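Putative transcriptional regulator protein, LacI family (Rhizobium etli, PDB 3MIZ) probably acts as a LacI-family repressor, a DNA-binding transcription factor that recognises a cis-regulatory region. Local coordinates at residues S13-I19 / I71-V77; H131-Y136 / L162-S168; I229-D234 / L246-L251. All blocks are in the same frame, centred on the assembly; numbering follows the deposited sequence.

In the fold
Contact 1 (13-19 with 71-77) joins two strands of a four-stranded parallel sheet in one lobe of the molecule, while contacts 2 and 3 lie across the chain's centre in the other lobe. The centres of contacts 1 and 2 are 46 Å apart and those of contacts 1 and 3 are 31 Å apart. Contacts 2 and 3 both reach one five-stranded sheet, contact 3 through strand 228-230 at its margin; their centres are 19 Å apart, their nearest atoms about 6 Å. Arg-149 connects their surroundings, touching Tyr-136 of contact 2 and making a cation-pi interaction with Phe-232 of contact 3. Of the three, contact 3 is nearest the chain's centre, consistent with a place by the interlobe cleft that holds effectors in LacI relatives.

Contact 1: residues S13-I19 / I71-V77; sequences SNTFGII and IDGVLYV
Asp-72 meets the turn that leads into strand 15-20 with both its carboxylate and its backbone. OD1 receives the N-H of Ser-13 on its syn side, with Ser-13 N to Asp-72 OD1 at 3.0 Å and a nearly straight angle of 164°. Asn-14 N approaches the other oxygen, OD2, from above the carboxylate plane; that bond is modelled unusually short, so its detail is doubtful. An ST turn, in which Ser-13 OG accepts from Thr-15 N, holds the same bend, and Ser-13 OG also bonds to Arg-70 O. Asp-72 N then donates to Thr-15 O (2.9 Å), leading into the parallel ladder.

Along the ladder, Gly-17 O accepts from Leu-75 N at 2.8 Å, Leu-75 O from Ile-19 N, and Ile-19 O from Val-77 N. Leu-75 is thus gripped through both its N-H and its carbonyl. Its side chain lies on the same face as Phe-16 and Ile-18, under helices 30-42 and 253-268.

Ile-19 serves the other face, and its beta-branching lets it touch two neighbours. CG1, beside the backbone N (chi1 -66°), rests on Val-74 CG1 at 3.9 Å, whereas CG2 reaches Tyr-76 CE1 at 3.9 Å. Trp-63 and Phe-66 of helix 56-68 cover this face. Nearer the turn, Thr-15 CG2 and Ile-71 CD1 are tightly packed at 3.4 Å, and Met-65 of the second subunit also packs on Thr-15.

The chemistry divides by position: apolar, mostly branched side chains suit the two helix-covered faces of a central parallel pair, while a partly exposed aspartate, able to accept several N-H groups, ties down the turn at the start of the strand.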
loop_
_atom_site.group_PDB
_atom_site.type_symbol
_atom_site.label_atom_id
_atom_site.label_comp_id
_atom_site.label_asym_id
_atom_site.label_seq_id
_atom_site.Cartn_x
_atom_site.Cartn_y
_atom_site.Cartn_z
ATOM N N SER A 13 -4.278 30.214 -8.750
ATOM C CA SER A 13 -5.373 29.415 -8.218
ATOM C C SER A 13 -4.963 28.818 -6.876
ATOM O O SER A 13 -5.813 28.403 -6.084
ATOM C CB SER A 13 -5.727 28.284 -9.185
ATOM O OG SER A 13 -4.658 27.359 -9.290
ATOM N N ASN A 14 -3.656 28.800 -6.626
ATOM C CA ASN A 14 -3.093 28.223 -5.408
ATOM C C ASN A 14 -3.353 26.726 -5.411
ATOM O O ASN A 14 -3.469 26.090 -4.357
ATOM C CB ASN A 14 -3.700 28.868 -4.159
ATOM C CG ASN A 14 -3.231 30.297 -3.968
ATOM O OD1 ASN A 14 -2.050 30.591 -4.140
ATOM N ND2 ASN A 14 -4.144 31.185 -3.604
ATOM N N THR A 15 -3.442 26.169 -6.615
ATOM C CA THR A 15 -3.684 24.744 -6.777
ATOM C C THR A 15 -2.517 24.101 -7.516
ATOM O O THR A 15 -2.116 24.567 -8.586
ATOM C CB THR A 15 -4.987 24.492 -7.570
ATOM O OG1 THR A 15 -6.089 25.082 -6.868
ATOM C CG2 THR A 15 -5.241 22.999 -7.732
ATOM N N PHE A 16 -1.959 23.051 -6.927
ATOM C CA PHE A 16 -0.861 22.320 -7.549
ATOM C C PHE A 16 -1.485 21.040 -8.081
ATOM O O PHE A 16 -2.381 20.479 -7.456
ATOM C CB PHE A 16 0.220 21.931 -6.530
ATOM C CG PHE A 16 1.125 23.057 -6.111
ATOM C CD1 PHE A 16 0.970 24.339 -6.619
ATOM C CD2 PHE A 16 2.136 22.824 -5.189
ATOM C CE1 PHE A 16 1.813 25.374 -6.212
ATOM C CE2 PHE A 16 2.981 23.844 -4.776
ATOM C CZ PHE A 16 2.820 25.125 -5.288
ATOM N N GLY A 17 -1.020 20.593 -9.238
ATOM C CA GLY A 17 -1.538 19.368 -9.799
ATOM C C GLY A 17 -0.440 18.329 -9.735
ATOM O O GLY A 17 0.724 18.638 -9.972
ATOM N N ILE A 18 -0.798 17.105 -9.388
ATOM C CA ILE A 18 0.179 16.020 -9.337
ATOM C C ILE A 18 -0.133 15.082 -10.484
ATOM O O ILE A 18 -1.255 14.595 -10.607
ATOM C CB ILE A 18 0.067 15.184 -8.048
ATOM C CG1 ILE A 18 0.392 16.038 -6.825
ATOM C CG2 ILE A 18 1.032 13.976 -8.132
ATOM C CD1 ILE A 18 0.299 15.254 -5.507
ATOM N N ILE A 19 0.845 14.837 -11.342
ATOM C CA ILE A 19 0.621 13.906 -12.433
ATOM C C ILE A 19 1.435 12.684 -12.057
ATOM O O ILE A 19 2.659 12.742 -11.988
ATOM C CB ILE A 19 1.095 14.479 -13.788
ATOM C CG1 ILE A 19 0.228 15.687 -14.158
ATOM C CG2 ILE A 19 1.024 13.393 -14.874
ATOM C CD1 ILE A 19 0.541 16.297 -15.508
ATOM N N ILE A 71 -4.131 25.370 -13.321
ATOM C CA ILE A 71 -3.276 24.887 -12.239
ATOM C C ILE A 71 -2.020 25.766 -12.224
ATOM O O ILE A 71 -1.508 26.133 -13.281
ATOM C CB ILE A 71 -2.867 23.417 -12.475
ATOM C CG1 ILE A 71 -4.104 22.519 -12.402
ATOM C CG2 ILE A 71 -1.833 22.987 -11.449
ATOM C CD1 ILE A 71 -4.841 22.596 -11.071
ATOM N N ASP A 72 -1.535 26.109 -11.032
ATOM C CA ASP A 72 -0.349 26.955 -10.898
ATOM C C ASP A 72 0.959 26.235 -11.205
ATOM O O ASP A 72 1.902 26.841 -11.714
ATOM C CB ASP A 72 -0.256 27.549 -9.490
ATOM C CG ASP A 72 -1.312 28.598 -9.226
ATOM O OD1 ASP A 72 -1.868 29.148 -10.202
ATOM O OD2 ASP A 72 -1.571 28.881 -8.034
ATOM N N GLY A 73 1.016 24.946 -10.883
ATOM C CA GLY A 73 2.219 24.175 -11.142
ATOM C C GLY A 73 1.932 22.683 -11.103
ATOM O O GLY A 73 0.861 22.263 -10.662
ATOM N N VAL A 74 2.889 21.883 -11.559
ATOM C CA VAL A 74 2.729 20.432 -11.580
ATOM C C VAL A 74 3.880 19.697 -10.909
ATOM O O VAL A 74 5.046 20.050 -11.076
ATOM C CB VAL A 74 2.637 19.884 -13.035
ATOM C CG1 VAL A 74 2.778 18.350 -13.038
ATOM C CG2 VAL A 74 1.325 20.275 -13.662
ATOM N N LEU A 75 3.539 18.679 -10.133
ATOM C CA LEU A 75 4.548 17.842 -9.518
ATOM C C LEU A 75 4.398 16.533 -10.279
ATOM O O LEU A 75 3.382 15.851 -10.177
ATOM C CB LEU A 75 4.265 17.663 -8.028
ATOM C CG LEU A 75 4.468 18.975 -7.267
ATOM C CD1 LEU A 75 3.886 18.872 -5.873
ATOM C CD2 LEU A 75 5.963 19.296 -7.222
ATOM N N TYR A 76 5.397 16.226 -11.095
ATOM C CA TYR A 76 5.412 15.016 -11.903
ATOM C C TYR A 76 6.026 13.944 -11.019
ATOM O O TYR A 76 7.234 13.946 -10.788
ATOM C CB TYR A 76 6.295 15.240 -13.123
ATOM C CG TYR A 76 6.059 14.254 -14.217
ATOM C CD1 TYR A 76 4.983 14.414 -15.090
ATOM C CD2 TYR A 76 6.918 13.170 -14.406
ATOM C CE1 TYR A 76 4.767 13.535 -16.127
ATOM C CE2 TYR A 76 6.708 12.278 -15.448
ATOM C CZ TYR A 76 5.627 12.472 -16.308
ATOM O OH TYR A 76 5.408 11.613 -17.359
ATOM N N VAL A 77 5.195 13.025 -10.541
ATOM C CA VAL A 77 5.652 11.988 -9.629
ATOM C C VAL A 77 5.497 10.570 -10.167
ATOM O O VAL A 77 4.420 10.166 -10.609
ATOM C CB VAL A 77 4.875 12.089 -8.289
ATOM C CG1 VAL A 77 5.411 11.080 -7.280
ATOM C CG2 VAL A 77 4.953 13.504 -7.755
#

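Contact 2: residues H131-Y136 / L162-S168; sequences HRRIGY and LTENDLS
Ile-134 and Ser-168 bring the two backbones together in parallel, with Ser-168 N donating to Ile-134 O at 3.0 Å and Tyr-136 N to Ser-168 O at 2.8 Å. Before them the pairing frays: Ile-134 N reaches Asp-166 O through a weak, bent bond. Gly-135 lies opposite Ser-168 with their CA atoms 4.3 Å apart, a close pairing suited to a residue without a side chain.

Leu-162 packs against the chain just before strand 134-138. Its two methyls straddle the carbonyl of Arg-132, with CD1 3.3 Å from Arg-132 O, while CD2 meets Arg-132 CD at 3.8 Å, the two chains crossing at about a right angle. Arg-132 bends at chi2 (-75°), and its NH1 reaches His-131 O from above the carbonyl plane and also bonds Leu-127 O of helix 115-127. Asp-166 directs OD2 to Thr-163 N (3.0 Å), an almost straight bond that closes its own turn. Leu-167 sends CD1 to Ile-134 CB at 4.2 Å.

Strands 134-138 and 167-174 are the two strands of a beta-alpha-beta crossover; the connecting helix 144-160 packs Phe-153 on Ile-134 and Thr-157 on both Leu-162 and Leu-167, while strand 200-203 borders 134-138 on its other side.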
loop_
_atom_site.group_PDB
_atom_site.type_symbol
_atom_site.label_atom_id
_atom_site.label_comp_id
_atom_site.label_asym_id
_atom_site.label_seq_id
_atom_site.Cartn_x
_atom_site.Cartn_y
_atom_site.Cartn_z
ATOM N N HIS A 131 29.947 -9.932 8.670
ATOM C CA HIS A 131 29.466 -10.779 7.582
ATOM C C HIS A 131 30.404 -10.771 6.381
ATOM O O HIS A 131 30.860 -9.715 5.934
ATOM C CB HIS A 131 28.053 -10.342 7.179
ATOM C CG HIS A 131 27.061 -10.442 8.294
ATOM N ND1 HIS A 131 26.546 -11.646 8.724
ATOM C CD2 HIS A 131 26.523 -9.493 9.098
ATOM C CE1 HIS A 131 25.734 -11.435 9.746
ATOM N NE2 HIS A 131 25.703 -10.138 9.994
ATOM N N ARG A 132 30.682 -11.960 5.858
ATOM C CA ARG A 132 31.597 -12.103 4.735
ATOM C C ARG A 132 30.985 -12.922 3.604
ATOM O O ARG A 132 31.438 -12.845 2.459
ATOM C CB ARG A 132 32.898 -12.744 5.222
ATOM C CG ARG A 132 33.575 -11.971 6.356
ATOM C CD ARG A 132 34.260 -10.714 5.851
ATOM N NE ARG A 132 34.988 -9.996 6.898
ATOM C CZ ARG A 132 34.456 -9.056 7.674
ATOM N NH1 ARG A 132 33.181 -8.714 7.529
ATOM N NH2 ARG A 132 35.203 -8.442 8.591
ATOM N N ARG A 133 29.974 -13.719 3.937
ATOM C CA ARG A 133 29.244 -14.509 2.947
ATOM C C ARG A 133 27.869 -13.838 2.943
ATOM O O ARG A 133 27.055 -14.082 3.836
ATOM C CB ARG A 133 29.092 -15.964 3.391
ATOM C CG ARG A 133 30.379 -16.758 3.492
ATOM C CD ARG A 133 30.061 -18.180 3.936
ATOM N NE ARG A 133 31.231 -19.055 3.943
ATOM C CZ ARG A 133 31.204 -20.327 4.325
ATOM N NH1 ARG A 133 30.067 -20.874 4.734
ATOM N NH2 ARG A 133 32.312 -21.056 4.299
ATOM N N ILE A 134 27.621 -12.987 1.951
ATOM C CA ILE A 134 26.360 -12.250 1.874
ATOM C C ILE A 134 25.494 -12.629 0.681
ATOM O O ILE A 134 25.998 -12.838 -0.422
ATOM C CB ILE A 134 26.623 -10.728 1.780
ATOM C CG1 ILE A 134 27.628 -10.296 2.851
ATOM C CG2 ILE A 134 25.310 -9.965 1.914
ATOM C CD1 ILE A 134 27.128 -10.471 4.245
ATOM N N GLY A 135 24.186 -12.707 0.911
ATOM C CA GLY A 135 23.265 -13.031 -0.160
ATOM C C GLY A 135 22.495 -11.785 -0.554
ATOM O O GLY A 135 22.330 -10.869 0.249
ATOM N N TYR A 136 22.035 -11.736 -1.798
ATOM C CA TYR A 136 21.267 -10.598 -2.279
ATOM C C TYR A 136 20.211 -11.129 -3.247
ATOM O O TYR A 136 20.544 -11.738 -4.263
ATOM C CB TYR A 136 22.180 -9.598 -3.005
ATOM C CG TYR A 136 21.487 -8.303 -3.372
ATOM C CD1 TYR A 136 21.505 -7.204 -2.508
ATOM C CD2 TYR A 136 20.742 -8.203 -4.547
ATOM C CE1 TYR A 136 20.787 -6.036 -2.805
ATOM C CE2 TYR A 136 20.019 -7.045 -4.852
ATOM C CZ TYR A 136 20.043 -5.969 -3.975
ATOM O OH TYR A 136 19.297 -4.848 -4.254
ATOM N N LEU A 162 35.676 -8.575 -0.396
ATOM C CA LEU A 162 34.983 -9.813 -0.729
ATOM C C LEU A 162 34.990 -10.032 -2.233
ATOM O O LEU A 162 35.064 -9.078 -3.007
ATOM C CB LEU A 162 33.536 -9.778 -0.230
ATOM C CG LEU A 162 33.308 -9.594 1.273
ATOM C CD1 LEU A 162 31.820 -9.697 1.568
ATOM C CD2 LEU A 162 34.080 -10.654 2.055
ATOM N N THR A 163 34.910 -11.292 -2.641
ATOM C CA THR A 163 34.904 -11.625 -4.057
ATOM C C THR A 163 33.534 -12.146 -4.444
ATOM O O THR A 163 32.766 -12.588 -3.590
ATOM C CB THR A 163 35.938 -12.717 -4.390
ATOM O OG1 THR A 163 35.488 -13.975 -3.868
ATOM C CG2 THR A 163 37.292 -12.374 -3.782
ATOM N N GLU A 164 33.235 -12.103 -5.737
ATOM C CA GLU A 164 31.954 -12.577 -6.234
ATOM C C GLU A 164 31.672 -13.969 -5.673
ATOM O O GLU A 164 30.518 -14.376 -5.536
ATOM C CB GLU A 164 31.973 -12.621 -7.765
ATOM C CG GLU A 164 30.593 -12.593 -8.408
ATOM C CD GLU A 164 29.836 -11.315 -8.088
ATOM O OE1 GLU A 164 29.409 -11.144 -6.927
ATOM O OE2 GLU A 164 29.679 -10.474 -8.998
ATOM N N ASN A 165 32.739 -14.683 -5.328
ATOM C CA ASN A 165 32.628 -16.038 -4.793
ATOM C C ASN A 165 32.072 -16.089 -3.364
ATOM O O ASN A 165 31.617 -17.140 -2.905
ATOM C CB ASN A 165 33.998 -16.718 -4.842
ATOM C CG ASN A 165 33.910 -18.217 -4.659
ATOM O OD1 ASN A 165 33.652 -18.707 -3.560
ATOM N ND2 ASN A 165 34.115 -18.955 -5.743
ATOM N N ASP A 166 32.115 -14.960 -2.660
ATOM C CA ASP A 166 31.599 -14.901 -1.296
ATOM C C ASP A 166 30.136 -14.476 -1.314
ATOM O O ASP A 166 29.453 -14.513 -0.285
ATOM C CB ASP A 166 32.392 -13.902 -0.452
ATOM C CG ASP A 166 33.864 -14.248 -0.366
ATOM O OD1 ASP A 166 34.182 -15.436 -0.140
ATOM O OD2 ASP A 166 34.695 -13.327 -0.516
ATOM N N LEU A 167 29.657 -14.076 -2.487
ATOM C CA LEU A 167 28.279 -13.626 -2.615
ATOM C C LEU A 167 27.333 -14.663 -3.213
ATOM O O LEU A 167 27.743 -15.567 -3.942
ATOM C CB LEU A 167 28.212 -12.352 -3.468
ATOM C CG LEU A 167 28.973 -11.066 -3.110
ATOM C CD1 LEU A 167 29.164 -10.943 -1.603
ATOM C CD2 LEU A 167 30.302 -11.061 -3.811
ATOM N N SER A 168 26.056 -14.519 -2.876
ATOM C CA SER A 168 24.999 -15.377 -3.391
ATOM C C SER A 168 23.963 -14.408 -3.943
ATOM O O SER A 168 23.153 -13.869 -3.191
ATOM C CB SER A 168 24.364 -16.220 -2.280
ATOM O OG SER A 168 25.163 -17.339 -1.936
#

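Contact 3: residues I229-D234 / L246-L251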
loop_
_atom_site.group_PDB
_atom_site.type_symbol
_atom_site.label_atom_id
_atom_site.label_comp_id
_atom_site.label_asym_id
_atom_site.label_seq_id
_atom_site.Cartn_x
_atom_site.Cartn_y
_atom_site.Cartn_z
ATOM N N ILE A 229 19.003 -10.345 8.225
ATOM C CA ILE A 229 18.251 -9.948 7.042
ATOM C C ILE A 229 18.016 -8.447 7.083
ATOM O O ILE A 229 17.641 -7.911 8.119
ATOM C CB ILE A 229 16.885 -10.670 6.979
ATOM C CG1 ILE A 229 17.101 -12.191 6.907
ATOM C CG2 ILE A 229 16.095 -10.193 5.758
ATOM C CD1 ILE A 229 15.825 -13.003 6.969
ATOM N N VAL A 230 18.273 -7.764 5.969
ATOM C CA VAL A 230 18.036 -6.328 5.889
ATOM C C VAL A 230 17.193 -6.103 4.630
ATOM O O VAL A 230 17.237 -6.907 3.703
ATOM C CB VAL A 230 19.365 -5.506 5.812
ATOM C CG1 VAL A 230 20.190 -5.736 7.094
ATOM C CG2 VAL A 230 20.183 -5.909 4.585
ATOM N N GLY A 231 16.394 -5.042 4.618
ATOM C CA GLY A 231 15.563 -4.782 3.452
ATOM C C GLY A 231 15.879 -3.442 2.822
ATOM O O GLY A 231 17.004 -2.959 2.919
ATOM N N PHE A 232 14.889 -2.850 2.155
ATOM C CA PHE A 232 15.060 -1.548 1.534
ATOM C C PHE A 232 13.692 -0.910 1.285
ATOM O O PHE A 232 12.760 -1.595 0.843
ATOM C CB PHE A 232 15.817 -1.679 0.207
ATOM C CG PHE A 232 16.585 -0.444 -0.177
ATOM C CD1 PHE A 232 15.921 0.754 -0.441
ATOM C CD2 PHE A 232 17.977 -0.475 -0.263
ATOM C CE1 PHE A 232 16.629 1.908 -0.787
ATOM C CE2 PHE A 232 18.700 0.674 -0.610
ATOM C CZ PHE A 232 18.023 1.868 -0.872
ATOM N N ASP A 233 13.604 0.387 1.587
ATOM C CA ASP A 233 12.417 1.241 1.407
ATOM C C ASP A 233 11.817 1.801 2.698
ATOM O O ASP A 233 11.351 2.936 2.740
ATOM C CB ASP A 233 11.268 0.498 0.714
ATOM C CG ASP A 233 11.552 0.144 -0.731
ATOM O OD1 ASP A 233 12.631 0.475 -1.265
ATOM O OD2 ASP A 233 10.659 -0.493 -1.326
ATOM N N ASP A 234 11.836 0.969 3.737
ATOM C CA ASP A 234 11.194 1.219 5.027
ATOM C C ASP A 234 9.704 1.367 4.762
ATOM O O ASP A 234 9.082 2.384 5.085
ATOM C CB ASP A 234 11.706 2.446 5.785
ATOM C CG ASP A 234 11.210 2.456 7.250
ATOM O OD1 ASP A 234 11.022 1.353 7.822
ATOM O OD2 ASP A 234 11.012 3.544 7.835
ATOM N N LEU A 246 12.584 -5.199 11.076
ATOM C CA LEU A 246 13.518 -5.157 9.946
ATOM C C LEU A 246 14.420 -3.931 9.810
ATOM O O LEU A 246 13.944 -2.796 9.708
ATOM C CB LEU A 246 12.731 -5.329 8.645
ATOM C CG LEU A 246 13.513 -5.500 7.341
ATOM C CD1 LEU A 246 14.289 -6.812 7.359
ATOM C CD2 LEU A 246 12.538 -5.489 6.176
ATOM N N THR A 247 15.727 -4.170 9.794
ATOM C CA THR A 247 16.694 -3.094 9.613
ATOM C C THR A 247 16.668 -2.810 8.110
ATOM O O THR A 247 16.751 -3.730 7.300
ATOM C CB THR A 247 18.076 -3.537 10.081
ATOM O OG1 THR A 247 18.061 -3.634 11.518
ATOM C CG2 THR A 247 19.146 -2.542 9.645
ATOM N N THR A 248 16.560 -1.540 7.735
ATOM C CA THR A 248 16.432 -1.213 6.316
ATOM C C THR A 248 16.985 0.168 5.975
ATOM O O THR A 248 17.593 0.835 6.812
ATOM C CB THR A 248 14.917 -1.291 5.931
ATOM O OG1 THR A 248 14.744 -1.198 4.513
ATOM C CG2 THR A 248 14.147 -0.159 6.599
ATOM N N ALA A 249 16.783 0.573 4.723
ATOM C CA ALA A 249 17.204 1.883 4.240
ATOM C C ALA A 249 15.894 2.558 3.856
ATOM O O ALA A 249 15.147 2.050 3.016
ATOM C CB ALA A 249 18.113 1.735 3.023
ATOM N N ALA A 250 15.603 3.694 4.476
ATOM C CA ALA A 250 14.353 4.376 4.208
ATOM C C ALA A 250 14.396 5.282 2.995
ATOM O O ALA A 250 15.241 6.172 2.903
ATOM C CB ALA A 250 13.933 5.183 5.421
ATOM N N LEU A 251 13.487 5.054 2.058
ATOM C CA LEU A 251 13.419 5.927 0.896
ATOM C C LEU A 251 12.774 7.166 1.508
ATOM O O LEU A 251 11.752 7.060 2.190
ATOM C CB LEU A 251 12.517 5.324 -0.181
ATOM C CG LEU A 251 13.093 4.209 -1.059
ATOM C CD1 LEU A 251 11.971 3.617 -1.913
ATOM C CD2 LEU A 251 14.206 4.762 -1.942
HETATM O O HOH W 1 10.359 5.314 3.562
#
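Gly-231 N donates to Thr-247 O at 3.0 Å, in the carbonyl plane, and begins the exchange between these two runs of chain. Two residues on, Asp-233 N gives a 2.7 Å bond to Ala-249 O, almost in line with the carbonyl. The bonding then reverses: Leu-251 N donates to Asp-233 O at 3.1 Å from well above the carbonyl plane. This leaves Asp-233 O able to accept a second hydrogen, from a water that also donates to Leu-251 O, at 2.7 Å and 2.6 Å from Asp-233 O and Leu-251 O respectively.

Side-chain polar groups are answered from beyond the two segments. Thr-248 OG1 lies close to Phe-232 N at a poor angle, and bonds instead to Asp-206 OD1. Asp-234 OD1 makes a salt bridge to Arg-287 and accepts from Thr-239 OG1, whereas Thr-247 OG1 pairs with Arg-287 N.

The apolar part of the contact centres on Phe-232. Its side chain starts away from the partner, but a chi1 of -153° returns the ring over Ala-249, whose CB lies 3.8 Å from the centroid of the Phe-232 ring, 9° off the normal, a CH-pi contact. A single methyl is small enough to sit over the centre of the ring, while Leu-251 CD2 meets its edge, 3.9 Å from Phe-232 CE1. Leu-251 also runs alongside Asp-233. Asp-234 CB also rests on Ala-250 CB.

Gly-231 to Asp-234 spell the Gly-Phe-Asp-Asp turn that follows a strand in LacI-type domains of the periplasmic-binding-protein fold. In relatives this loop borders the effector cleft, and the cation-pi contact of Phe-232 with Arg-149 is consistent with a similar pocket here.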